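Local coordinates for probable chemoreceptor (Methyl-accepting chemotaxis) transmembrane protein (Rhizobium meliloti, PDB 6D8V) that probably senses quaternary ammonium compounds through its periplasmic Cache-type domain, as a chemoreceptor guiding bacterial chemotaxis, at residues Y214-V222 / R232-D240. Residues are numbered along the deposited sequence; the frame is centred on the assembly and turned at random.
Sequences YDGEGVESV and RMIENLTYD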
loop_
_atom_site.group_PDB
_atom_site.type_symbol
_atom_site.label_atom_id
_atom_site.label_comp_id
_atom_site.label_asym_id
_atom_site.label_seq_id
_atom_site.Cartn_x
_atom_site.Cartn_y
_atom_site.Cartn_z
ATOM N N TYR A 214 -0.405 -16.119 4.774
ATOM C CA TYR A 214 -0.940 -17.284 4.090
ATOM C C TYR A 214 -0.479 -18.552 4.792
ATOM O O TYR A 214 0.714 -18.726 5.069
ATOM C CB TYR A 214 -0.499 -17.284 2.630
ATOM C CG TYR A 214 -1.112 -18.386 1.805
ATOM C CD1 TYR A 214 -0.508 -19.635 1.723
ATOM C CD2 TYR A 214 -2.293 -18.176 1.106
ATOM C CE1 TYR A 214 -1.064 -20.647 0.969
ATOM C CE2 TYR A 214 -2.862 -19.179 0.348
ATOM C CZ TYR A 214 -2.244 -20.414 0.283
ATOM O OH TYR A 214 -2.812 -21.416 -0.470
ATOM N N ASP A 215 -1.433 -19.426 5.113
ATOM C CA ASP A 215 -1.082 -20.742 5.631
ATOM C C ASP A 215 -2.056 -21.804 5.125
ATOM O O ASP A 215 -2.145 -22.891 5.716
ATOM C CB ASP A 215 -1.010 -20.735 7.169
ATOM C CG ASP A 215 -2.336 -21.036 7.817
ATOM O OD1 ASP A 215 -3.215 -20.144 7.830
ATOM O OD2 ASP A 215 -2.498 -22.168 8.323
ATOM N N GLY A 216 -2.777 -21.515 4.039
ATOM C CA GLY A 216 -3.659 -22.483 3.419
ATOM C C GLY A 216 -2.906 -23.619 2.763
ATOM O O GLY A 216 -1.726 -23.840 3.049
ATOM N N GLU A 217 -3.579 -24.354 1.888
ATOM C CA GLU A 217 -2.900 -25.390 1.128
ATOM C C GLU A 217 -1.838 -24.772 0.223
ATOM O O GLU A 217 -1.971 -23.642 -0.249
ATOM C CB GLU A 217 -3.909 -26.197 0.311
ATOM C CG GLU A 217 -4.944 -26.883 1.183
ATOM C CD GLU A 217 -5.694 -27.977 0.459
ATOM O OE1 GLU A 217 -6.910 -27.807 0.223
ATOM O OE2 GLU A 217 -5.067 -29.007 0.127
ATOM N N GLY A 218 -0.759 -25.518 0.008
ATOM C CA GLY A 218 0.310 -25.046 -0.852
ATOM C C GLY A 218 1.161 -23.945 -0.266
ATOM O O GLY A 218 1.778 -23.183 -1.020
ATOM N N VAL A 219 1.233 -23.853 1.064
ATOM C CA VAL A 219 1.928 -22.744 1.712
ATOM C C VAL A 219 3.403 -22.708 1.309
ATOM O O VAL A 219 3.955 -21.638 1.015
ATOM C CB VAL A 219 1.751 -22.842 3.240
ATOM C CG1 VAL A 219 2.432 -24.105 3.790
ATOM C CG2 VAL A 219 2.249 -21.582 3.938
ATOM N N GLU A 220 4.066 -23.865 1.282
ATOM C CA GLU A 220 5.497 -23.869 0.991
ATOM C C GLU A 220 5.778 -23.339 -0.409
ATOM O O GLU A 220 6.771 -22.631 -0.623
ATOM C CB GLU A 220 6.073 -25.275 1.161
ATOM C CG GLU A 220 6.655 -25.552 2.541
ATOM C CD GLU A 220 8.023 -24.922 2.742
ATOM O OE1 GLU A 220 8.634 -24.487 1.743
ATOM O OE2 GLU A 220 8.485 -24.864 3.900
ATOM N N SER A 221 4.919 -23.660 -1.377
ATOM C CA SER A 221 5.128 -23.136 -2.722
ATOM C C SER A 221 5.032 -21.614 -2.739
ATOM O O SER A 221 5.793 -20.947 -3.445
ATOM C CB SER A 221 4.132 -23.766 -3.695
ATOM O OG SER A 221 4.462 -25.128 -3.937
ATOM N N VAL A 222 4.119 -21.045 -1.948
ATOM C CA VAL A 222 4.067 -19.590 -1.802
ATOM C C VAL A 222 5.406 -19.055 -1.313
ATOM O O VAL A 222 5.955 -18.101 -1.876
ATOM C CB VAL A 222 2.924 -19.189 -0.854
ATOM C CG1 VAL A 222 2.985 -17.705 -0.544
ATOM C CG2 VAL A 222 1.586 -19.549 -1.470
ATOM N N ARG A 232 4.499 -20.356 -9.249
ATOM C CA ARG A 232 4.218 -21.711 -8.803
ATOM C C ARG A 232 2.730 -21.995 -8.987
ATOM O O ARG A 232 1.919 -21.080 -9.176
ATOM C CB ARG A 232 4.637 -21.923 -7.339
ATOM C CG ARG A 232 6.134 -21.803 -7.100
ATOM C CD ARG A 232 6.920 -22.879 -7.864
ATOM N NE ARG A 232 8.144 -22.342 -8.463
ATOM C CZ ARG A 232 9.231 -22.005 -7.777
ATOM N NH1 ARG A 232 10.290 -21.522 -8.410
ATOM N NH2 ARG A 232 9.255 -22.141 -6.457
ATOM N N MET A 233 2.380 -23.284 -8.954
ATOM C CA MET A 233 0.991 -23.715 -9.031
ATOM C C MET A 233 0.725 -24.732 -7.937
ATOM O O MET A 233 1.395 -25.765 -7.865
ATOM C CB MET A 233 0.655 -24.314 -10.395
ATOM C CG MET A 233 -0.844 -24.410 -10.681
ATOM S SD MET A 233 -1.171 -25.529 -12.058
ATOM C CE MET A 233 -2.746 -24.922 -12.662
ATOM N N ILE A 234 -0.251 -24.430 -7.091
ATOM C CA ILE A 234 -0.737 -25.352 -6.076
ATOM C C ILE A 234 -1.860 -26.167 -6.702
ATOM O O ILE A 234 -2.860 -25.602 -7.160
ATOM C CB ILE A 234 -1.216 -24.586 -4.836
ATOM C CG1 ILE A 234 -0.188 -23.505 -4.497
ATOM C CG2 ILE A 234 -1.396 -25.523 -3.662
ATOM C CD1 ILE A 234 -0.584 -22.585 -3.377
ATOM N N GLU A 235 -1.682 -27.486 -6.757
ATOM C CA GLU A 235 -2.608 -28.344 -7.478
ATOM C C GLU A 235 -3.643 -28.945 -6.540
ATOM O O GLU A 235 -3.316 -29.405 -5.442
ATOM C CB GLU A 235 -1.862 -29.461 -8.207
ATOM C CG GLU A 235 -0.995 -28.996 -9.361
ATOM C CD GLU A 235 -0.357 -30.149 -10.117
ATOM O OE1 GLU A 235 -0.139 -31.221 -9.510
ATOM O OE2 GLU A 235 -0.082 -29.980 -11.323
ATOM N N ASN A 236 -4.876 -28.894 -6.976
ATOM C CA ASN A 236 -5.935 -29.496 -6.247
ATOM C C ASN A 236 -6.106 -29.138 -4.817
ATOM O O ASN A 236 -5.676 -29.875 -3.961
ATOM C CB ASN A 236 -5.983 -30.984 -6.406
ATOM C CG ASN A 236 -7.377 -31.454 -6.588
ATOM O OD1 ASN A 236 -8.311 -30.783 -6.217
ATOM N ND2 ASN A 236 -7.531 -32.574 -7.196
ATOM N N LEU A 237 -6.645 -27.960 -4.553
ATOM C CA LEU A 237 -6.990 -27.626 -3.194
ATOM C C LEU A 237 -8.436 -27.310 -3.168
ATOM O O LEU A 237 -8.999 -26.978 -4.197
ATOM C CB LEU A 237 -6.186 -26.478 -2.648
ATOM C CG LEU A 237 -5.630 -25.422 -3.546
ATOM C CD1 LEU A 237 -6.498 -24.236 -3.355
ATOM C CD2 LEU A 237 -4.292 -25.095 -2.988
ATOM N N THR A 238 -9.046 -27.500 -1.993
ATOM C CA THR A 238 -10.501 -27.503 -1.843
ATOM C C THR A 238 -11.063 -26.574 -0.821
ATOM O O THR A 238 -10.670 -26.613 0.308
ATOM C CB THR A 238 -10.929 -28.871 -1.401
ATOM O OG1 THR A 238 -9.841 -29.442 -0.685
ATOM C CG2 THR A 238 -11.193 -29.701 -2.596
ATOM N N TYR A 239 -12.018 -25.758 -1.214
ATOM C CA TYR A 239 -12.759 -24.996 -0.261
ATOM C C TYR A 239 -13.926 -25.942 -0.304
ATOM O O TYR A 239 -14.618 -26.005 -1.296
ATOM C CB TYR A 239 -13.056 -23.570 -0.785
ATOM C CG TYR A 239 -11.962 -22.530 -0.459
ATOM C CD1 TYR A 239 -10.816 -22.913 0.195
ATOM C CD2 TYR A 239 -12.067 -21.175 -0.825
ATOM C CE1 TYR A 239 -9.812 -22.008 0.481
ATOM C CE2 TYR A 239 -11.050 -20.273 -0.528
ATOM C CZ TYR A 239 -9.919 -20.706 0.139
ATOM O OH TYR A 239 -8.857 -19.928 0.521
ATOM N N ASP A 240 -14.141 -26.676 0.783
ATOM C CA ASP A 240 -14.392 -28.100 0.751
ATOM C C ASP A 240 -15.590 -28.747 0.098
ATOM O O ASP A 240 -16.728 -28.376 0.264
ATOM C CB ASP A 240 -14.059 -28.829 2.048
ATOM C CG ASP A 240 -13.645 -30.294 1.799
ATOM O OD1 ASP A 240 -14.140 -30.902 0.843
ATOM O OD2 ASP A 240 -12.802 -30.834 2.527
#
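Apolar contact centres on Ile234, whose side chain rises from the strand against the backbone of the turn 216-219 and the first turn of helix 219-228. Its CG2 branch, anti to the backbone N, lies 3.3 Å from Gly218 CA, while CG1, beside the backbone N, brings CD1 up against the carbonyl oxygens of both Gly218 and Glu217, with CD1 3.4 Å from Gly218 O. Val222 CG2 touches the same methyl obliquely, and Tyr214 OH meets it from the opposite direction at 3.8 Å from CD1. Gly218, third residue of the type II turn, has positive phi and occupies the N-cap position; a CB here would run into Ile234 CG2. Farther along the helix, Ser221 CB packs against Arg232 CB at 4.1 Å.

Polar contact gathers at Glu217. Its side chain, extended beyond CG, slides past Leu237 in the opposite direction; CB rests 3.5 Å from Leu237 CD2, and OE1 accepts a hydrogen bond from Thr238 N (3.1 Å, N-H...O 166°). The donor reaches OE1 on its syn side, tilted 31° from the carboxylate plane; Thr238 OG1 adds a weak bond to that oxygen. Tyr214 OH also bonds weakly to Arg247 of the adjacent strand 243-254.

With Ile234 cut back to an alanine, a gap would probably open beside Gly218, and Val222 and Tyr214 would lose their shared apolar neighbour. The chemistry thus joins an apolar seat under the helix start to a carboxylate grip on the outermost strand of the four-stranded antiparallel sheet, away from the ligand pocket.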